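Local atomic coordinates of uncharacterized protein (Deinococcus radiodurans, PDB entry 3GG7), a protein that is of unknown function but binds manganese and, as a TatD-type member of the metal-dependent hydrolases, probably hydrolyses ester bonds. Residues A[123-128]-A[148-153]; A[155-160]-A[165-170]; A[41-46]-A[53-58]. All coordinates share one frame; numbering follows the deposited sequence.

Interaction 1 of 3, residues A[123-128]-A[148-153]; sequences IHSRRA and HWYSGS
The carbonyl of Ile123 and the imidazole of His148 meet edge-on: Ile123 O lies close to the plane of the ring, 3.7 Å from its CD2. The same oxygen accepts the backbone hydrogen bond from His148 N (3.0 Å, 158° at the hydrogen), so one acceptor joins the two strand ends and borders the histidine. His124 comes from across the gap, its ND1 4.3 Å from His148 NE2. Each ring is fixed from outside the pair, His124 by Glu86 and Asp90, His148 by Glu194 and by stacking on the manganese ligand His7. In the TIM barrel of this family such residues sit where the parallel strands 119-124 and 143-148 run out into loops, and His124 and His148 are predicted to bind a second divalent cation. Beyond the strands the chains diverge and water fills in. Ser125 points its small hydroxyl into this wedge: OG donates to a water 2.7 Å away, which in turn donates to Ile123 O and His148 O, while a second water donates to OG and accepts from Ser151 N. A third links Ser125 N to His148 O. With CG anti to the backbone N (chi1 -179°), the ring of Tyr150 is carried out alongside Ser125, its CD1 4.1 Å from OG. Its own loop holds it there: Gly152 N lies 3.3 Å above the ring plane, offset toward the rim, and OH donates to a lone pair of Ser153 O at 2.7 Å, in the carbonyl plane. With a phenylalanine here, Ser153 O would probably be left without this donor and the loop leading into helix 154-162 would be freer to shift. The aromatic body also packs on Leu157, whereas Ile123, pointing away, packs on Val132 of helix 129-138.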
loop_
_atom_site.group_PDB
_atom_site.type_symbol
_atom_site.label_atom_id
_atom_site.label_comp_id
_atom_site.label_asym_id
_atom_site.label_seq_id
_atom_site.Cartn_x
_atom_site.Cartn_y
_atom_site.Cartn_z
ATOM N N ILE A 123 2.420 -3.453 -0.135
ATOM C CA ILE A 123 3.551 -3.986 -0.873
ATOM C C ILE A 123 3.603 -3.502 -2.334
ATOM O O ILE A 123 2.604 -3.552 -3.049
ATOM C CB ILE A 123 3.505 -5.538 -0.836
ATOM C CG1 ILE A 123 3.621 -6.031 0.593
ATOM C CG2 ILE A 123 4.617 -6.166 -1.718
ATOM C CD1 ILE A 123 3.260 -7.524 0.737
ATOM N N HIS A 124 4.800 -3.052 -2.723
ATOM C CA HIS A 124 5.201 -2.704 -4.092
ATOM C C HIS A 124 5.627 -3.964 -4.821
ATOM O O HIS A 124 6.406 -4.754 -4.277
ATOM C CB HIS A 124 6.403 -1.749 -3.979
ATOM C CG HIS A 124 6.819 -1.093 -5.252
ATOM N ND1 HIS A 124 6.533 0.224 -5.539
ATOM C CD2 HIS A 124 7.582 -1.541 -6.276
ATOM C CE1 HIS A 124 7.040 0.547 -6.717
ATOM N NE2 HIS A 124 7.707 -0.501 -7.175
ATOM N N SER A 125 5.132 -4.163 -6.044
ATOM C CA SER A 125 5.496 -5.347 -6.811
ATOM C C SER A 125 5.755 -5.083 -8.277
ATOM O O SER A 125 5.835 -6.037 -9.046
ATOM C CB SER A 125 4.402 -6.434 -6.703
ATOM O OG SER A 125 3.172 -6.037 -7.281
ATOM N N ARG A 126 5.851 -3.818 -8.681
ATOM C CA ARG A 126 5.987 -3.478 -10.098
ATOM C C ARG A 126 7.105 -4.257 -10.792
ATOM O O ARG A 126 8.281 -4.210 -10.400
ATOM C CB ARG A 126 6.252 -1.998 -10.272
ATOM C CG ARG A 126 6.270 -1.589 -11.721
ATOM C CD ARG A 126 6.868 -0.212 -11.886
ATOM N NE ARG A 126 6.603 0.313 -13.217
ATOM C CZ ARG A 126 7.171 1.404 -13.723
ATOM N NH1 ARG A 126 8.051 2.106 -13.015
ATOM N NH2 ARG A 126 6.853 1.793 -14.953
ATOM N N ARG A 127 6.708 -4.990 -11.836
ATOM C CA ARG A 127 7.648 -5.782 -12.639
ATOM C C ARG A 127 8.385 -6.890 -11.877
ATOM O O ARG A 127 9.402 -7.396 -12.339
ATOM C CB ARG A 127 8.611 -4.853 -13.409
ATOM C CG ARG A 127 7.909 -3.904 -14.351
ATOM C CD ARG A 127 8.828 -2.796 -14.756
ATOM N NE ARG A 127 8.317 -2.010 -15.874
ATOM C CZ ARG A 127 8.851 -0.870 -16.289
ATOM N NH1 ARG A 127 9.908 -0.363 -15.670
ATOM N NH2 ARG A 127 8.317 -0.222 -17.328
ATOM N N ALA A 128 7.849 -7.281 -10.725
ATOM C CA ALA A 128 8.444 -8.261 -9.840
ATOM C C ALA A 128 7.373 -9.055 -9.098
ATOM O O ALA A 128 7.588 -9.538 -8.006
ATOM C CB ALA A 128 9.380 -7.563 -8.857
ATOM N N HIS A 148 -0.313 -3.355 -3.448
ATOM C CA HIS A 148 -0.693 -1.995 -3.811
ATOM C C HIS A 148 -0.433 -1.767 -5.313
ATOM O O HIS A 148 0.603 -2.170 -5.842
ATOM C CB HIS A 148 0.056 -1.008 -2.902
ATOM C CG HIS A 148 0.887 -0.000 -3.629
ATOM N ND1 HIS A 148 0.343 1.093 -4.265
ATOM C CD2 HIS A 148 2.229 0.100 -3.786
ATOM C CE1 HIS A 148 1.318 1.807 -4.808
ATOM N NE2 HIS A 148 2.467 1.218 -4.537
ATOM N N TRP A 149 -1.423 -1.187 -5.986
ATOM C CA TRP A 149 -1.365 -0.885 -7.422
ATOM C C TRP A 149 -0.810 -2.065 -8.230
ATOM O O TRP A 149 0.182 -1.937 -8.959
ATOM C CB TRP A 149 -0.531 0.381 -7.656
ATOM C CG TRP A 149 -0.665 1.020 -9.029
ATOM C CD1 TRP A 149 -1.201 0.469 -10.177
ATOM C CD2 TRP A 149 -0.228 2.338 -9.391
ATOM N NE1 TRP A 149 -1.107 1.364 -11.213
ATOM C CE2 TRP A 149 -0.514 2.514 -10.764
ATOM C CE3 TRP A 149 0.396 3.385 -8.684
ATOM C CZ2 TRP A 149 -0.214 3.695 -11.443
ATOM C CZ3 TRP A 149 0.702 4.554 -9.364
ATOM C CH2 TRP A 149 0.391 4.700 -10.732
ATOM N N TYR A 150 -1.449 -3.212 -8.077
ATOM C CA TYR A 150 -1.051 -4.409 -8.797
ATOM C C TYR A 150 -1.172 -4.204 -10.317
ATOM O O TYR A 150 -2.202 -3.750 -10.810
ATOM C CB TYR A 150 -1.877 -5.607 -8.326
ATOM C CG TYR A 150 -1.489 -6.868 -9.029
ATOM C CD1 TYR A 150 -0.429 -7.630 -8.583
ATOM C CD2 TYR A 150 -2.141 -7.247 -10.225
ATOM C CE1 TYR A 150 -0.022 -8.789 -9.290
ATOM C CE2 TYR A 150 -1.750 -8.375 -10.913
ATOM C CZ TYR A 150 -0.698 -9.135 -10.451
ATOM O OH TYR A 150 -0.305 -10.254 -11.147
ATOM N N SER A 151 -0.101 -4.520 -11.050
ATOM C CA SER A 151 -0.063 -4.299 -12.503
ATOM C C SER A 151 0.552 -5.484 -13.247
ATOM O O SER A 151 1.028 -5.332 -14.382
ATOM C CB SER A 151 0.675 -2.997 -12.844
ATOM O OG SER A 151 2.066 -3.086 -12.611
ATOM N N GLY A 152 0.547 -6.648 -12.613
ATOM C CA GLY A 152 1.066 -7.868 -13.210
ATOM C C GLY A 152 -0.003 -8.568 -14.026
ATOM O O GLY A 152 -1.045 -7.989 -14.351
ATOM N N SER A 153 0.268 -9.822 -14.360
ATOM C CA SER A 153 -0.621 -10.597 -15.226
ATOM C C SER A 153 -1.805 -11.124 -14.448
ATOM O O SER A 153 -1.789 -11.179 -13.225
ATOM C CB SER A 153 0.133 -11.796 -15.785
ATOM O OG SER A 153 0.475 -12.696 -14.754
HETATM O O HOH W 1 1.799 -4.664 -5.427
HETATM O O HOH W 2 2.536 -5.093 -9.821
HETATM O O HOH W 3 3.247 -2.122 -6.967
#

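Interaction 2 of 3, residues A[155-160]-A[165-170]; sequences TELRRA and CWFSVG. With SO4 (sulfate ion), chain D.
Ala160 and Cys165 are joined by the hydrogen bond that crosses this contact. Cys165 N donates to Ala160 O over 3.0 Å with 162° at the hydrogen, approaching at a tilt of 32° from the carbonyl plane. The bond ties the last part of helix 154-162 to the residue just before strand 166-169, closing the short connection between them. The remaining contacts are apolar. SG of Cys165 stands beside its own backbone N (chi1 -68°), which brings it back toward the helix, 3.9 Å from Ala160 CB. That methyl also lies at the rim of the Phe167 ring, near its plane and 4.1 Å from CZ; a residue as small as alanine lets the helix come close to the strand. Leu157 reaches the same ring one helical turn earlier. Its CD1 approaches CE1 of Phe167 to 3.2 Å, shorter than usual for two carbons, although whether this marks real strain is doubtful. This is the second half of a beta-alpha-beta crossover in the TIM barrel: from strand 143-148 the chain passes through helix 154-162 to the neighbouring parallel strand 166-169, and the helix covers the outer side of the barrel wall. Phe167 is therefore a large apolar side chain directed at the helix, and Leu133 of helix 129-138 and Leu147 of strand 143-148 also touch Ala160. Polar contacts also lie at the start of the helix and on the side facing helix 129-138. One sulfate oxygen, O3, accepts from Thr155 N at 3.0 Å and from Thr155 OG1 at 3.2 Å, and Val154 N binds the same ion. A helix N-terminus suits an anion, since the N-H groups of its first turn lack helical partners, though this sulfate probably came from the crystallisation liquor. Further along, Arg159 forms a salt bridge to Glu137.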
loop_
_atom_site.group_PDB
_atom_site.type_symbol
_atom_site.label_atom_id
_atom_site.label_comp_id
_atom_site.label_asym_id
_atom_site.label_seq_id
_atom_site.Cartn_x
_atom_site.Cartn_y
_atom_site.Cartn_z
ATOM N N THR A 155 -2.697 -14.284 -14.616
ATOM C CA THR A 155 -2.137 -15.510 -14.073
ATOM C C THR A 155 -1.525 -15.287 -12.696
ATOM O O THR A 155 -1.774 -16.040 -11.762
ATOM C CB THR A 155 -1.031 -16.099 -14.968
ATOM O OG1 THR A 155 -1.573 -16.366 -16.262
ATOM C CG2 THR A 155 -0.487 -17.396 -14.374
ATOM N N GLU A 156 -0.693 -14.262 -12.580
ATOM C CA GLU A 156 -0.071 -13.960 -11.292
ATOM C C GLU A 156 -1.083 -13.476 -10.241
ATOM O O GLU A 156 -0.910 -13.745 -9.043
ATOM C CB GLU A 156 1.045 -12.920 -11.482
ATOM C CG GLU A 156 2.292 -13.498 -12.127
ATOM C CD GLU A 156 3.171 -12.456 -12.787
ATOM O OE1 GLU A 156 2.660 -11.672 -13.615
ATOM O OE2 GLU A 156 4.378 -12.433 -12.485
ATOM N N LEU A 157 -2.113 -12.768 -10.687
ATOM C CA LEU A 157 -3.170 -12.290 -9.802
ATOM C C LEU A 157 -3.917 -13.474 -9.188
ATOM O O LEU A 157 -4.184 -13.495 -7.979
ATOM C CB LEU A 157 -4.132 -11.364 -10.549
ATOM C CG LEU A 157 -5.391 -10.939 -9.784
ATOM C CD1 LEU A 157 -5.010 -10.355 -8.441
ATOM C CD2 LEU A 157 -6.200 -9.964 -10.615
ATOM N N ARG A 158 -4.241 -14.473 -10.020
ATOM C CA ARG A 158 -4.907 -15.673 -9.527
ATOM C C ARG A 158 -4.054 -16.317 -8.446
ATOM O O ARG A 158 -4.552 -16.721 -7.412
ATOM C CB ARG A 158 -5.197 -16.656 -10.677
ATOM N N ARG A 159 -2.744 -16.366 -8.660
ATOM C CA ARG A 159 -1.848 -16.920 -7.651
ATOM C C ARG A 159 -1.828 -16.076 -6.363
ATOM O O ARG A 159 -1.827 -16.613 -5.251
ATOM C CB ARG A 159 -0.419 -17.046 -8.190
ATOM C CG ARG A 159 0.538 -17.673 -7.224
ATOM C CD ARG A 159 1.973 -17.752 -7.754
ATOM N NE ARG A 159 2.858 -18.174 -6.685
ATOM C CZ ARG A 159 4.156 -17.868 -6.586
ATOM N NH1 ARG A 159 4.756 -17.104 -7.487
ATOM N NH2 ARG A 159 4.832 -18.312 -5.552
ATOM N N ALA A 160 -1.756 -14.759 -6.519
ATOM C CA ALA A 160 -1.793 -13.888 -5.350
ATOM C C ALA A 160 -3.058 -14.110 -4.513
ATOM O O ALA A 160 -3.004 -14.186 -3.289
ATOM C CB ALA A 160 -1.709 -12.450 -5.808
ATOM N N CYS A 165 -3.565 -12.825 -0.636
ATOM C CA CYS A 165 -3.309 -11.390 -0.809
ATOM C C CYS A 165 -4.600 -10.617 -0.877
ATOM O O CYS A 165 -5.641 -11.121 -1.355
ATOM C CB CYS A 165 -2.514 -11.099 -2.076
ATOM S SG CYS A 165 -0.811 -11.679 -2.048
ATOM N N TRP A 166 -4.521 -9.380 -0.373
ATOM C CA TRP A 166 -5.507 -8.335 -0.603
ATOM C C TRP A 166 -4.960 -7.360 -1.642
ATOM O O TRP A 166 -3.809 -7.497 -2.046
ATOM C CB TRP A 166 -5.819 -7.581 0.691
ATOM C CG TRP A 166 -6.483 -8.392 1.777
ATOM C CD1 TRP A 166 -6.108 -9.605 2.263
ATOM C CD2 TRP A 166 -7.607 -7.986 2.530
ATOM N NE1 TRP A 166 -6.956 -9.999 3.271
ATOM C CE2 TRP A 166 -7.881 -9.009 3.461
ATOM C CE3 TRP A 166 -8.423 -6.850 2.500
ATOM C CZ2 TRP A 166 -8.943 -8.939 4.354
ATOM C CZ3 TRP A 166 -9.469 -6.777 3.408
ATOM C CH2 TRP A 166 -9.730 -7.830 4.297
ATOM N N PHE A 167 -5.763 -6.385 -2.069
ATOM C CA PHE A 167 -5.403 -5.468 -3.127
ATOM C C PHE A 167 -5.888 -4.084 -2.825
ATOM O O PHE A 167 -7.042 -3.923 -2.455
ATOM C CB PHE A 167 -6.006 -5.951 -4.472
ATOM C CG PHE A 167 -5.686 -7.375 -4.757
ATOM C CD1 PHE A 167 -4.510 -7.711 -5.433
ATOM C CD2 PHE A 167 -6.490 -8.389 -4.262
ATOM C CE1 PHE A 167 -4.169 -9.028 -5.636
ATOM C CE2 PHE A 167 -6.149 -9.718 -4.446
ATOM C CZ PHE A 167 -4.989 -10.037 -5.156
ATOM N N SER A 168 -5.026 -3.080 -2.996
ATOM C CA SER A 168 -5.477 -1.715 -2.961
ATOM C C SER A 168 -5.344 -1.145 -4.360
ATOM O O SER A 168 -4.307 -1.236 -4.996
ATOM C CB SER A 168 -4.745 -0.877 -1.877
ATOM O OG SER A 168 -3.333 -0.877 -2.048
ATOM N N VAL A 169 -6.447 -0.599 -4.848
ATOM C CA VAL A 169 -6.561 -0.222 -6.240
ATOM C C VAL A 169 -6.766 1.274 -6.320
ATOM O O VAL A 169 -7.432 1.870 -5.454
ATOM C CB VAL A 169 -7.702 -1.014 -6.968
ATOM C CG1 VAL A 169 -7.509 -2.515 -6.802
ATOM C CG2 VAL A 169 -9.069 -0.602 -6.474
ATOM N N GLY A 170 -6.176 1.878 -7.343
ATOM C CA GLY A 170 -6.144 3.311 -7.506
ATOM C C GLY A 170 -6.803 3.826 -8.763
ATOM O O GLY A 170 -7.408 3.059 -9.525
HETATM S S SO4 D . -2.204 -12.663 -18.575
HETATM O O1 SO4 D . -2.924 -12.877 -19.834
HETATM O O2 SO4 D . -2.495 -11.302 -18.110
HETATM O O3 SO4 D . -2.559 -13.663 -17.577
HETATM O O4 SO4 D . -0.762 -12.721 -18.835
#

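Interaction 3 of 3, residues A[41-46]-A[53-58]. With SO4 (sulfate ion), chain C.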
loop_
_atom_site.group_PDB
_atom_site.type_symbol
_atom_site.label_atom_id
_atom_site.label_comp_id
_atom_site.label_asym_id
_atom_site.label_seq_id
_atom_site.Cartn_x
_atom_site.Cartn_y
_atom_site.Cartn_z
ATOM N N ARG A 41 9.794 8.729 12.821
ATOM C CA ARG A 41 9.412 9.688 13.852
ATOM C C ARG A 41 8.760 10.918 13.211
ATOM O O ARG A 41 7.739 11.398 13.650
ATOM C CB ARG A 41 10.607 10.108 14.694
ATOM C CG ARG A 41 11.014 9.091 15.705
ATOM C CD ARG A 41 10.336 9.262 17.051
ATOM N NE ARG A 41 10.691 8.109 17.865
ATOM C CZ ARG A 41 9.933 7.020 18.024
ATOM N NH1 ARG A 41 8.697 6.967 17.560
ATOM N NH2 ARG A 41 10.403 5.994 18.704
ATOM N N GLY A 42 9.371 11.414 12.131
ATOM C CA GLY A 42 8.881 12.596 11.482
ATOM C C GLY A 42 7.522 12.388 10.836
ATOM O O GLY A 42 6.628 13.242 10.885
ATOM N N THR A 43 7.342 11.262 10.181
ATOM C CA THR A 43 6.082 10.989 9.519
ATOM C C THR A 43 4.988 10.603 10.506
ATOM O O THR A 43 3.860 11.078 10.389
ATOM C CB THR A 43 6.297 9.927 8.452
ATOM O OG1 THR A 43 7.273 10.425 7.542
ATOM C CG2 THR A 43 4.999 9.643 7.725
ATOM N N LEU A 44 5.323 9.812 11.529
ATOM C CA LEU A 44 4.372 9.521 12.608
ATOM C C LEU A 44 3.829 10.810 13.253
ATOM O O LEU A 44 2.681 10.861 13.675
ATOM C CB LEU A 44 5.028 8.636 13.682
ATOM C CG LEU A 44 4.178 8.241 14.876
ATOM C CD1 LEU A 44 2.910 7.446 14.488
ATOM C CD2 LEU A 44 5.072 7.410 15.791
ATOM N N ALA A 45 4.677 11.833 13.363
ATOM C CA ALA A 45 4.231 13.103 13.962
ATOM C C ALA A 45 3.049 13.744 13.260
ATOM O O ALA A 45 2.300 14.476 13.895
ATOM C CB ALA A 45 5.386 14.074 14.007
ATOM N N LEU A 46 2.867 13.472 11.973
ATOM C CA LEU A 46 1.705 13.988 11.232
ATOM C C LEU A 46 0.396 13.441 11.788
ATOM O O LEU A 46 -0.682 14.007 11.563
ATOM C CB LEU A 46 1.792 13.671 9.730
ATOM C CG LEU A 46 3.005 14.173 8.984
ATOM C CD1 LEU A 46 3.105 13.580 7.611
ATOM C CD2 LEU A 46 2.976 15.709 8.912
ATOM N N VAL A 53 -5.264 9.279 10.491
ATOM C CA VAL A 53 -3.956 9.120 9.861
ATOM C C VAL A 53 -3.268 7.911 10.510
ATOM O O VAL A 53 -2.890 7.968 11.679
ATOM C CB VAL A 53 -3.074 10.379 10.062
ATOM C CG1 VAL A 53 -1.688 10.151 9.454
ATOM C CG2 VAL A 53 -3.740 11.627 9.418
ATOM N N TRP A 54 -3.139 6.821 9.759
ATOM C CA TRP A 54 -2.573 5.562 10.251
ATOM C C TRP A 54 -1.227 5.379 9.568
ATOM O O TRP A 54 -1.153 5.172 8.347
ATOM C CB TRP A 54 -3.501 4.405 9.869
ATOM C CG TRP A 54 -4.908 4.487 10.412
ATOM C CD1 TRP A 54 -5.433 5.434 11.260
ATOM C CD2 TRP A 54 -5.972 3.544 10.165
ATOM N NE1 TRP A 54 -6.745 5.128 11.542
ATOM C CE2 TRP A 54 -7.098 3.983 10.878
ATOM C CE3 TRP A 54 -6.067 2.376 9.400
ATOM C CZ2 TRP A 54 -8.322 3.306 10.844
ATOM C CZ3 TRP A 54 -7.271 1.699 9.384
ATOM C CH2 TRP A 54 -8.384 2.170 10.115
ATOM N N THR A 55 -0.155 5.437 10.345
ATOM C CA THR A 55 1.191 5.499 9.776
ATOM C C THR A 55 1.813 4.091 9.689
ATOM O O THR A 55 1.726 3.273 10.640
ATOM C CB THR A 55 2.092 6.420 10.605
ATOM O OG1 THR A 55 1.405 7.636 10.941
ATOM C CG2 THR A 55 3.398 6.752 9.856
ATOM N N ALA A 56 2.431 3.815 8.536
ATOM C CA ALA A 56 3.070 2.522 8.227
ATOM C C ALA A 56 4.600 2.733 8.130
ATOM O O ALA A 56 5.072 3.814 7.725
ATOM C CB ALA A 56 2.513 1.944 6.924
ATOM N N LEU A 57 5.343 1.710 8.561
ATOM C CA LEU A 57 6.788 1.686 8.664
ATOM C C LEU A 57 7.303 0.929 7.441
ATOM O O LEU A 57 7.005 -0.257 7.245
ATOM C CB LEU A 57 7.205 0.988 9.949
ATOM C CG LEU A 57 8.690 0.843 10.164
ATOM C CD1 LEU A 57 9.304 2.186 10.457
ATOM C CD2 LEU A 57 8.900 -0.108 11.373
ATOM N N GLY A 58 8.094 1.606 6.608
ATOM C CA GLY A 58 8.450 1.078 5.296
ATOM C C GLY A 58 9.919 1.142 4.961
ATOM O O GLY A 58 10.747 1.641 5.737
HETATM S S SO4 C . 14.218 7.324 18.569
HETATM O O1 SO4 C . 13.269 6.364 19.115
HETATM O O2 SO4 C . 13.536 8.582 18.255
HETATM O O3 SO4 C . 15.267 7.605 19.564
HETATM O O4 SO4 C . 14.812 6.715 17.380
HETATM O O HOH W 4 1.664 9.784 9.118
#
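Thr55 meets helix 40-44 through every atom of its side chain. CB lies 4.1 Å from CD1 of Leu44, whose side chain crosses that of Thr55 at about a right angle. From there the two branches part. OG1, set beside the backbone N (chi1 -45°), has the same Leu44 methyl at 3.9 Å, yet its polar need is met by a hydrogen bond to a water at 2.8 Å, and that water donates to Thr43 O, joining strand to helix backbone. CG2, anti to the backbone N, turns toward Thr43 CG2, 3.9 Å away, and Leu44 N, at 4.0 Å. Thr43 thus presents its methyl here, while its OG1 is bonded to Asp11. Strand 53-55 and this helix belong to a beta-alpha-beta unit of the TIM barrel, beginning at strand 29-32. Away from the strand, Arg41 offers the edge of its guanidinium to a sulfate, probably from the crystallisation liquor, with NE 2.9 Å from O2 and NH2 2.9 Å from O1; Arg76 and Tyr77 bind the ion too. Because threonine carries both a methyl and a hydroxyl, this interface can be apolar at the carbons and still satisfy a buried oxygen through one bridging water.

All three contacts are largely buried and lie in one TIM barrel, with interactions 1 and 2 touching and interaction 3 across the chain's centre, about 23 and 25 Å from them between centres. Interactions 1 and 2 share the five-stranded sheet: Trp149 N probably hydrogen-bonds to Ser168 O, and Tyr150 packs against the start of helix 154-162. Their chemistry differs with their place. Beside the manganese, 123-128 with 148-153 is polar, with histidines and bridging waters. The other two seat helices on the barrel's outer side, but 155-160 with 165-170 does so through apolar side chains and a direct backbone bond, whereas 41-46 with 53-58 relies on threonines, the Leu44 methyl and one water. Each helix also binds a sulfate, one at its N-terminus and one through Arg41.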